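Local coordinates for K5 lyase (Enterobacteria phage k1-5, PDB 2X3H), which cleaves the K5 capsular polysaccharide, a heparosan-type glycosaminoglycan, by an eliminative lyase reaction, probably as a trimeric phage tail spike, at residues E147-T152 with F175-G180; A210-A215 with Y236-A241; N396-S401 with V420-L425; I352-G357 with T377-S382. All blocks are in the same frame, centred on the assembly; numbering follows the deposited sequence.

Interaction 1 (E147-T152 with F175-G180); sequences ESNKAT and FSNVKG
Ser148 N donates to Ser176 O at 3.1 Å in an almost straight bond (168° at the hydrogen), a bond of the parallel bridge that pairs Glu147 with Ser176. Two side chains also reach backbone carbonyls. Asn177 carries CG anti to its own N (chi1 -152°), which turns the amide to the other segment and sends ND2 to Ser148 O at 2.9 Å; although that oxygen lies close to the amide plane of Asn177, the nitrogen sits above the plane of the carbonyl it meets. Lys150, its chain extended, delivers NZ to Lys179 O at 2.9 Å. The same ammonium group also bonds to the carbonyl oxygens of Thr155 and Gly157, so several backbone carbonyls converge on one charge. Asn149 directs its ND2 elsewhere, to His123 O.

Neighbouring turns of a right-handed parallel beta-helix meet here, strand 144-147 lying beside strand 168-178 where the chain turns its corner at Asn177. Beyond the bridge three waters supplement the two side-chain bonds. One molecule joins Ser148 OG to Lys179 N; a second accepts from Lys150 N and donates to Asn177 O; a third connects Lys150 O with Lys179 NZ at 2.9 Å from each.

Van der Waals contacts fill in the rest. Ser176 OG rests 3.3 Å from Glu147 CB, on the face that both side chains share. The Glu147 chain runs obliquely past Asn177, CG to CB 4.1 Å, with carboxylate and amide planes 80° apart.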
# COMPACT_ATOMS: atom_id res chain seq x y z
N GLU A 147 -17.04 1.88 31.56
CA GLU A 147 -16.62 0.72 32.33
C GLU A 147 -17.78 -0.26 32.53
O GLU A 147 -18.88 0.14 32.90
CB GLU A 147 -16.10 1.16 33.70
CG GLU A 147 -15.64 -0.01 34.55
CD GLU A 147 -15.00 0.40 35.87
OE1 GLU A 147 -14.86 1.61 36.15
OE2 GLU A 147 -14.63 -0.53 36.63
N SER A 148 -17.51 -1.52 32.29
CA SER A 148 -18.52 -2.55 32.52
C SER A 148 -18.31 -3.19 33.90
O SER A 148 -17.23 -3.07 34.48
CB SER A 148 -18.47 -3.58 31.37
OG SER A 148 -19.41 -4.62 31.52
N ASN A 149 -19.35 -3.87 34.42
CA ASN A 149 -19.26 -4.55 35.71
C ASN A 149 -20.11 -5.82 35.70
O ASN A 149 -20.98 -6.01 36.57
CB ASN A 149 -19.72 -3.63 36.84
CG ASN A 149 -18.71 -2.57 37.17
OD1 ASN A 149 -17.61 -2.87 37.66
ND2 ASN A 149 -19.06 -1.31 36.90
N LYS A 150 -19.88 -6.67 34.71
CA LYS A 150 -20.71 -7.85 34.49
C LYS A 150 -20.50 -8.90 35.58
O LYS A 150 -19.41 -9.05 36.11
CB LYS A 150 -20.40 -8.46 33.11
CG LYS A 150 -20.99 -7.67 31.95
CD LYS A 150 -20.67 -8.30 30.60
CE LYS A 150 -21.42 -7.61 29.48
NZ LYS A 150 -21.03 -8.21 28.15
N ALA A 151 -21.57 -9.62 35.93
CA ALA A 151 -21.50 -10.67 36.96
C ALA A 151 -20.59 -11.86 36.61
O ALA A 151 -19.90 -12.40 37.48
CB ALA A 151 -22.90 -11.18 37.30
N THR A 152 -20.60 -12.28 35.34
CA THR A 152 -19.86 -13.47 34.94
C THR A 152 -19.15 -13.27 33.61
O THR A 152 -19.47 -12.34 32.86
CB THR A 152 -20.78 -14.70 34.77
OG1 THR A 152 -21.42 -14.64 33.50
CG2 THR A 152 -21.84 -14.77 35.87
N PHE A 175 -12.79 1.81 26.59
CA PHE A 175 -13.72 0.82 27.13
C PHE A 175 -12.96 -0.09 28.08
O PHE A 175 -11.97 -0.72 27.69
CB PHE A 175 -14.34 0.00 25.99
CG PHE A 175 -15.26 0.82 25.11
CD1 PHE A 175 -14.80 1.36 23.91
CD2 PHE A 175 -16.57 1.06 25.49
CE1 PHE A 175 -15.63 2.12 23.09
CE2 PHE A 175 -17.43 1.83 24.68
CZ PHE A 175 -16.96 2.37 23.48
N SER A 176 -13.42 -0.17 29.32
CA SER A 176 -12.68 -0.89 30.35
C SER A 176 -13.50 -2.00 31.00
O SER A 176 -14.74 -1.96 30.98
CB SER A 176 -12.19 0.08 31.42
OG SER A 176 -13.28 0.77 32.01
N ASN A 177 -12.79 -2.98 31.57
CA ASN A 177 -13.38 -4.11 32.28
C ASN A 177 -14.39 -4.87 31.41
O ASN A 177 -15.44 -5.30 31.87
CB ASN A 177 -14.03 -3.64 33.58
CG ASN A 177 -14.05 -4.73 34.64
OD1 ASN A 177 -13.13 -5.56 34.71
ND2 ASN A 177 -15.09 -4.73 35.47
N VAL A 178 -14.05 -5.02 30.14
CA VAL A 178 -14.97 -5.65 29.18
C VAL A 178 -14.94 -7.16 29.37
O VAL A 178 -13.85 -7.75 29.46
CB VAL A 178 -14.57 -5.30 27.74
CG1 VAL A 178 -15.67 -5.67 26.75
CG2 VAL A 178 -14.24 -3.82 27.63
N LYS A 179 -16.12 -7.78 29.42
CA LYS A 179 -16.26 -9.22 29.67
C LYS A 179 -17.45 -9.84 28.95
O LYS A 179 -18.30 -9.13 28.38
CB LYS A 179 -16.43 -9.49 31.18
CG LYS A 179 -15.26 -9.11 32.05
CD LYS A 179 -15.57 -9.36 33.54
CE LYS A 179 -14.46 -8.78 34.41
NZ LYS A 179 -14.67 -8.99 35.89
N GLY A 180 -17.54 -11.17 29.01
CA GLY A 180 -18.72 -11.89 28.55
C GLY A 180 -18.96 -11.79 27.06
O GLY A 180 -18.01 -11.64 26.28
O HOH W 1 -18.48 -5.98 29.09
O HOH W 2 -17.38 -6.37 33.59
O HOH W 3 -17.02 -7.40 36.21

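Interaction 2 (A210-A215 with Y236-A241); sequences ATNKAA and YPQFGA
Pro237 lays its ring against the 210-215 loop, where two loops on successive turns of the parallel beta-helix meet. A type II turn from Ala210 to Lys213 faces a type I turn from Pro237 to Gly240. The pyrrolidine touches along one side: CG lies 3.3 Å from Lys213 O and 3.8 Å from Ala215 CB, while CB approaches Ala210 O.

Lys213 O accepts from two backbone donors, Ala215 N within its own loop and Gln238 N across the contact at 3.0 Å, the latter in the carbonyl plane. The Lys213 side chain leads its ammonium away from the contact, to the carbonyl oxygens of Gly208 and Asp153.

Phe239 N bonds to Ala215 O at 3.0 Å. With CG beside its own backbone N (chi1 -57°), the Phe239 ring brings CE2 to 3.8 Å from Ala214 CA, and Ala215 N lies near the ring plane at the edge. Gln238 CG sits over the centre of one ring face; Tyr266 also meets Phe239 edge-to-face.

The Gln238 chain leaves anti to the backbone N, then folds at chi2 (82°), carrying its amide towards Asn212 with the two amide planes 77° apart. A water fills the last step, donating to Asn212 OD1 and accepting from Gln238 NE2, each at 2.8 Å.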
# COMPACT_ATOMS: atom_id res chain seq x y z
N ALA A 210 -11.78 -16.65 25.80
CA ALA A 210 -11.94 -18.06 25.50
C ALA A 210 -12.14 -18.19 24.00
O ALA A 210 -12.80 -17.34 23.39
CB ALA A 210 -13.14 -18.66 26.25
N THR A 211 -11.55 -19.22 23.41
CA THR A 211 -11.69 -19.50 21.98
C THR A 211 -13.16 -19.50 21.56
O THR A 211 -13.99 -20.17 22.18
CB THR A 211 -11.05 -20.87 21.60
OG1 THR A 211 -9.74 -20.97 22.17
CG2 THR A 211 -10.96 -21.00 20.08
N ASN A 212 -13.45 -18.74 20.50
CA ASN A 212 -14.77 -18.69 19.86
C ASN A 212 -15.84 -17.96 20.67
O ASN A 212 -17.01 -17.95 20.28
CB ASN A 212 -15.27 -20.09 19.46
CG ASN A 212 -14.36 -20.79 18.46
OD1 ASN A 212 -13.72 -20.15 17.62
ND2 ASN A 212 -14.31 -22.12 18.54
N LYS A 213 -15.46 -17.34 21.79
CA LYS A 213 -16.45 -16.60 22.57
C LYS A 213 -16.96 -15.40 21.75
O LYS A 213 -16.17 -14.71 21.10
CB LYS A 213 -15.91 -16.15 23.93
CG LYS A 213 -17.03 -15.82 24.90
CD LYS A 213 -16.58 -15.06 26.14
CE LYS A 213 -15.57 -15.79 26.96
NZ LYS A 213 -15.47 -15.16 28.32
N ALA A 214 -18.27 -15.18 21.77
CA ALA A 214 -18.95 -14.19 20.92
C ALA A 214 -18.84 -12.77 21.46
O ALA A 214 -19.82 -12.20 21.97
CB ALA A 214 -20.42 -14.57 20.73
N ALA A 215 -17.65 -12.19 21.35
CA ALA A 215 -17.42 -10.82 21.77
C ALA A 215 -16.39 -10.17 20.86
O ALA A 215 -15.56 -10.85 20.26
CB ALA A 215 -16.96 -10.76 23.23
N TYR A 236 -9.47 -9.59 22.99
CA TYR A 236 -10.82 -9.94 22.54
C TYR A 236 -10.87 -11.28 21.81
O TYR A 236 -9.90 -11.66 21.14
CB TYR A 236 -11.42 -8.85 21.65
CG TYR A 236 -11.87 -7.59 22.38
CD1 TYR A 236 -10.96 -6.60 22.70
CD2 TYR A 236 -13.21 -7.39 22.70
CE1 TYR A 236 -11.37 -5.44 23.34
CE2 TYR A 236 -13.63 -6.22 23.35
CZ TYR A 236 -12.70 -5.25 23.66
OH TYR A 236 -13.07 -4.09 24.27
N PRO A 237 -11.99 -12.01 21.95
CA PRO A 237 -12.11 -13.32 21.31
C PRO A 237 -12.60 -13.30 19.85
O PRO A 237 -11.97 -12.64 19.02
CB PRO A 237 -13.06 -14.07 22.25
CG PRO A 237 -13.94 -13.00 22.79
CD PRO A 237 -13.16 -11.71 22.80
N GLN A 238 -13.69 -14.00 19.55
CA GLN A 238 -14.02 -14.30 18.14
C GLN A 238 -14.03 -13.09 17.21
O GLN A 238 -13.48 -13.14 16.10
CB GLN A 238 -15.39 -14.98 18.05
CG GLN A 238 -15.85 -15.22 16.62
CD GLN A 238 -15.26 -16.45 15.99
OE1 GLN A 238 -15.94 -17.16 15.23
NE2 GLN A 238 -13.99 -16.73 16.28
N PHE A 239 -14.67 -12.01 17.64
CA PHE A 239 -14.88 -10.89 16.72
C PHE A 239 -13.82 -9.80 16.78
O PHE A 239 -13.89 -8.79 16.07
CB PHE A 239 -16.32 -10.39 16.80
CG PHE A 239 -17.31 -11.47 16.51
CD1 PHE A 239 -17.42 -11.99 15.23
CD2 PHE A 239 -18.07 -12.03 17.52
CE1 PHE A 239 -18.28 -13.01 14.95
CE2 PHE A 239 -18.96 -13.06 17.24
CZ PHE A 239 -19.06 -13.54 15.94
N GLY A 240 -12.82 -10.02 17.63
CA GLY A 240 -11.57 -9.25 17.58
C GLY A 240 -11.70 -7.76 17.85
O GLY A 240 -12.51 -7.32 18.68
N ALA A 241 -10.85 -6.98 17.17
CA ALA A 241 -10.78 -5.54 17.36
C ALA A 241 -11.86 -4.79 16.56
O ALA A 241 -12.51 -3.90 17.08
CB ALA A 241 -9.38 -5.01 17.00
O HOH W 4 -13.77 -19.17 14.95

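Interaction 3 (N396-S401 with V420-L425); sequences NDLLSS and VHAPAL
The chain around Asn396 to Leu398 passes 420-425 without a backbone hydrogen bond between them, its CA atoms coming no nearer than 6.5 Å (Asn396 to Leu425), and it then makes a type I turn from Asp397 to Ser400 while the other segment goes from strand 420-422 into a 3-10 turn.

Side chains therefore bridge the gap. Leu398 points its branch at the strand: CD1 is the methyl that does the touching, 3.8 Å from Val420 CG1 and 3.8 Å from Ala422 CB, so it straddles two residues whose side chains lie on the same face. Its other methyl, CD2, meets Leu425 CD1 at 4.2 Å, the two leucines crossing at about a right angle. In Leu425, CG lies anti to the carbonyl carbon (chi1 -60°), which turns both methyls to the opposing backbone, CD2 at 3.6 Å from Asn396 O and CD1 at 3.7 Å from Asp397 N. That amide is buried by the contact and has no hydrogen-bonding partner in the model. Asp397 closes an Asx turn, OD1 accepting from Leu399 N at 2.8 Å from above the carboxylate plane; the same OD1 also accepts from Gln427 NE2.

Asp397 OD2 forms a salt bridge with Arg435 of the second subunit, so the apolar patch is flanked by the trimer interface. Val389 packs against both Leu398 and Val420. Strand 419-422 pairs in parallel with 386-389 and antiparallel with 427-429, where the run of parallel beta-helix strands gives way to an antiparallel pair.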
# COMPACT_ATOMS: atom_id res chain seq x y z
N ASN A 396 14.28 -21.67 -0.78
CA ASN A 396 14.96 -21.56 -2.09
C ASN A 396 14.11 -22.10 -3.25
O ASN A 396 14.48 -21.94 -4.41
CB ASN A 396 16.30 -22.31 -2.07
CG ASN A 396 17.29 -21.72 -1.08
OD1 ASN A 396 17.37 -20.52 -0.89
ND2 ASN A 396 18.07 -22.59 -0.46
N ASP A 397 12.98 -22.73 -2.92
CA ASP A 397 12.16 -23.43 -3.91
C ASP A 397 10.81 -23.69 -3.26
O ASP A 397 10.75 -24.32 -2.20
CB ASP A 397 12.85 -24.76 -4.27
CG ASP A 397 12.11 -25.61 -5.30
OD1 ASP A 397 10.93 -25.35 -5.63
OD2 ASP A 397 12.73 -26.60 -5.77
N LEU A 398 9.73 -23.19 -3.84
CA LEU A 398 8.42 -23.36 -3.21
C LEU A 398 7.87 -24.77 -3.35
O LEU A 398 6.82 -25.07 -2.80
CB LEU A 398 7.41 -22.33 -3.72
CG LEU A 398 7.63 -20.86 -3.36
CD1 LEU A 398 6.36 -20.10 -3.59
CD2 LEU A 398 8.11 -20.66 -1.94
N LEU A 399 8.59 -25.63 -4.07
CA LEU A 399 8.11 -26.98 -4.36
C LEU A 399 8.92 -28.08 -3.69
O LEU A 399 8.55 -29.25 -3.75
CB LEU A 399 8.03 -27.21 -5.88
CG LEU A 399 7.04 -26.31 -6.62
CD1 LEU A 399 7.11 -26.60 -8.12
CD2 LEU A 399 5.62 -26.50 -6.08
N SER A 400 10.00 -27.71 -3.02
CA SER A 400 10.87 -28.72 -2.41
C SER A 400 10.17 -29.40 -1.25
O SER A 400 10.33 -30.61 -1.04
CB SER A 400 12.22 -28.12 -1.98
OG SER A 400 12.04 -27.05 -1.08
N SER A 401 9.37 -28.64 -0.50
CA SER A 401 8.48 -29.20 0.52
C SER A 401 7.07 -29.31 -0.02
O SER A 401 6.53 -28.33 -0.53
CB SER A 401 8.46 -28.31 1.77
OG SER A 401 7.46 -28.73 2.69
N VAL A 420 0.64 -19.58 -8.19
CA VAL A 420 1.61 -19.03 -7.22
C VAL A 420 2.89 -18.59 -7.94
O VAL A 420 3.47 -19.39 -8.68
CB VAL A 420 1.98 -20.07 -6.14
CG1 VAL A 420 2.98 -19.48 -5.13
CG2 VAL A 420 0.71 -20.56 -5.44
N HIS A 421 3.31 -17.35 -7.72
CA HIS A 421 4.63 -16.86 -8.19
C HIS A 421 5.53 -16.54 -7.01
O HIS A 421 5.07 -16.06 -5.99
CB HIS A 421 4.46 -15.56 -8.98
CG HIS A 421 3.81 -15.72 -10.31
ND1 HIS A 421 3.79 -14.71 -11.24
CD2 HIS A 421 3.17 -16.77 -10.88
CE1 HIS A 421 3.15 -15.12 -12.32
NE2 HIS A 421 2.77 -16.37 -12.13
N ALA A 422 6.84 -16.78 -7.19
CA ALA A 422 7.87 -16.33 -6.23
C ALA A 422 9.01 -15.71 -7.03
O ALA A 422 10.00 -16.39 -7.34
CB ALA A 422 8.37 -17.49 -5.41
N PRO A 423 8.87 -14.42 -7.39
CA PRO A 423 9.82 -13.77 -8.30
C PRO A 423 11.29 -13.80 -7.83
O PRO A 423 12.17 -13.94 -8.67
CB PRO A 423 9.28 -12.34 -8.43
CG PRO A 423 7.80 -12.45 -8.04
CD PRO A 423 7.77 -13.52 -6.97
N ALA A 424 11.56 -13.69 -6.53
CA ALA A 424 12.96 -13.73 -6.06
C ALA A 424 13.64 -15.04 -6.39
O ALA A 424 14.87 -15.12 -6.53
CB ALA A 424 13.05 -13.47 -4.55
N LEU A 425 12.82 -16.09 -6.49
CA LEU A 425 13.30 -17.44 -6.81
C LEU A 425 13.22 -17.73 -8.31
O LEU A 425 13.52 -18.84 -8.75
CB LEU A 425 12.44 -18.48 -6.09
CG LEU A 425 12.42 -18.38 -4.56
CD1 LEU A 425 11.58 -19.50 -3.94
CD2 LEU A 425 13.86 -18.38 -3.97

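Interaction 4 (I352-G357 with T377-S382); sequences IARFIG and TFESGS
Thr377 pairs in parallel with Arg354: its N donates to Ala353 O at 3.1 Å, and its O receives Phe355 N at 2.8 Å. This is the ladder between adjacent turns of the parallel beta-helix, strands 349-355 and 376-378. Phe378 follows on the other face beside Phe355. The rings point the same way, 5.3 Å between centroids and planes 30° apart, offset so that little of one lies over the other; CD1 meets CD1 at 3.6 Å.

At Glu379 the backbone N continues the ladder to Phe355 O, and the side chain reaches toward the other segment. Arg354 runs extended, CG anti to its N (chi1 178°), bringing NE and NH2 side-on to OE2, each at 2.9 Å and in the guanidinium plane. OE1 accepts Gly357 N at 3.0 Å from above the carboxylate plane. Gly381 passes close to Gly357 O. Ser382 closes the type I turn that starts at Glu379, its OG and N both bonding to Glu379 O, while its CB lies near Phe355 CB.

Arg354 NH1 bonds to His319 NE2, so the arginine links that ring to Glu379. Three N-H donors hold the two carboxylate oxygens, which fixes the rotation of the group.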
# COMPACT_ATOMS: atom_id res chain seq x y z
N ILE A 352 -0.03 -18.46 5.62
CA ILE A 352 -0.08 -17.00 5.46
C ILE A 352 -1.32 -16.52 4.70
O ILE A 352 -1.83 -15.41 4.94
CB ILE A 352 1.25 -16.44 4.85
CG1 ILE A 352 1.33 -14.91 5.00
CG2 ILE A 352 1.40 -16.83 3.39
CD1 ILE A 352 2.73 -14.37 4.85
N ALA A 353 -1.81 -17.36 3.79
CA ALA A 353 -3.05 -17.06 3.06
C ALA A 353 -3.81 -18.37 2.88
O ALA A 353 -3.27 -19.34 2.36
CB ALA A 353 -2.73 -16.43 1.70
N ARG A 354 -5.07 -18.38 3.32
CA ARG A 354 -5.92 -19.56 3.24
C ARG A 354 -7.16 -19.24 2.43
O ARG A 354 -7.88 -18.31 2.77
CB ARG A 354 -6.31 -20.03 4.65
CG ARG A 354 -7.24 -21.23 4.66
CD ARG A 354 -7.47 -21.74 6.09
NE ARG A 354 -8.35 -22.90 6.14
CZ ARG A 354 -8.59 -23.61 7.23
NH1 ARG A 354 -8.00 -23.29 8.39
NH2 ARG A 354 -9.42 -24.65 7.17
N PHE A 355 -7.38 -20.00 1.36
CA PHE A 355 -8.49 -19.77 0.46
C PHE A 355 -9.52 -20.84 0.75
O PHE A 355 -9.37 -22.01 0.37
CB PHE A 355 -8.00 -19.77 -1.00
CG PHE A 355 -6.98 -18.68 -1.25
CD1 PHE A 355 -5.64 -18.91 -1.02
CD2 PHE A 355 -7.38 -17.42 -1.68
CE1 PHE A 355 -4.70 -17.88 -1.23
CE2 PHE A 355 -6.45 -16.40 -1.89
CZ PHE A 355 -5.11 -16.64 -1.66
N ILE A 356 -10.56 -20.42 1.45
CA ILE A 356 -11.52 -21.33 2.06
C ILE A 356 -12.65 -21.69 1.11
O ILE A 356 -13.22 -20.83 0.44
CB ILE A 356 -12.18 -20.67 3.29
CG1 ILE A 356 -11.13 -20.34 4.35
CG2 ILE A 356 -13.31 -21.55 3.85
CD1 ILE A 356 -11.68 -19.51 5.51
N GLY A 357 -12.99 -22.97 1.07
CA GLY A 357 -14.18 -23.40 0.34
C GLY A 357 -14.14 -23.05 -1.13
O GLY A 357 -13.23 -23.49 -1.84
N THR A 377 -2.65 -22.26 1.55
CA THR A 377 -3.65 -23.34 1.50
C THR A 377 -4.76 -22.97 0.51
O THR A 377 -5.44 -21.96 0.70
CB THR A 377 -4.28 -23.63 2.88
OG1 THR A 377 -3.28 -24.12 3.78
CG2 THR A 377 -5.41 -24.65 2.74
N PHE A 378 -4.90 -23.79 -0.53
CA PHE A 378 -6.00 -23.67 -1.49
C PHE A 378 -6.93 -24.83 -1.18
O PHE A 378 -6.56 -26.00 -1.39
CB PHE A 378 -5.50 -23.86 -2.93
CG PHE A 378 -4.60 -22.76 -3.44
CD1 PHE A 378 -5.03 -21.44 -3.47
CD2 PHE A 378 -3.35 -23.07 -3.93
CE1 PHE A 378 -4.21 -20.44 -3.96
CE2 PHE A 378 -2.52 -22.07 -4.44
CZ PHE A 378 -2.95 -20.75 -4.45
N GLU A 379 -8.13 -24.55 -0.68
CA GLU A 379 -9.06 -25.64 -0.38
C GLU A 379 -9.67 -26.18 -1.67
O GLU A 379 -9.59 -25.55 -2.72
CB GLU A 379 -10.11 -25.22 0.67
CG GLU A 379 -9.45 -24.80 1.98
CD GLU A 379 -10.37 -24.70 3.18
OE1 GLU A 379 -11.62 -24.78 3.03
OE2 GLU A 379 -9.82 -24.50 4.29
N SER A 380 -10.27 -27.36 -1.60
CA SER A 380 -10.53 -28.11 -2.83
C SER A 380 -11.46 -27.43 -3.85
O SER A 380 -11.34 -27.69 -5.05
CB SER A 380 -10.96 -29.54 -2.52
OG SER A 380 -12.31 -29.58 -2.17
N GLY A 381 -12.35 -26.56 -3.39
CA GLY A 381 -13.28 -25.89 -4.32
C GLY A 381 -12.80 -24.52 -4.78
O GLY A 381 -13.51 -23.83 -5.51
N SER A 382 -11.59 -24.13 -4.36
CA SER A 382 -11.11 -22.76 -4.63
C SER A 382 -10.56 -22.65 -6.05
O SER A 382 -9.92 -23.60 -6.53
CB SER A 382 -10.05 -22.33 -3.59
OG SER A 382 -8.85 -23.09 -3.70

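Overall arrangement
Along the chain the order of the contacts is 1, 2, 4, 3, with interactions 1 and 2 towards the N-terminal end of the beta-helix and 4 and 3 towards the other. Interactions 1 and 2 touch, their centres 14 Å apart, with Gly180 O 3.3 Å from Ala215 CB. Interactions 4 and 3 touch as well, at 18 Å between centres, where Phe378 CE2 meets Val420 CG2 at 3.7 Å. Between the pairs, interactions 2 and 4 are about 11 Å apart at their nearest atoms, and interactions 1 and 3 lie on opposite sides of the chain's centre. Interaction 3 alone of the four reaches other subunits.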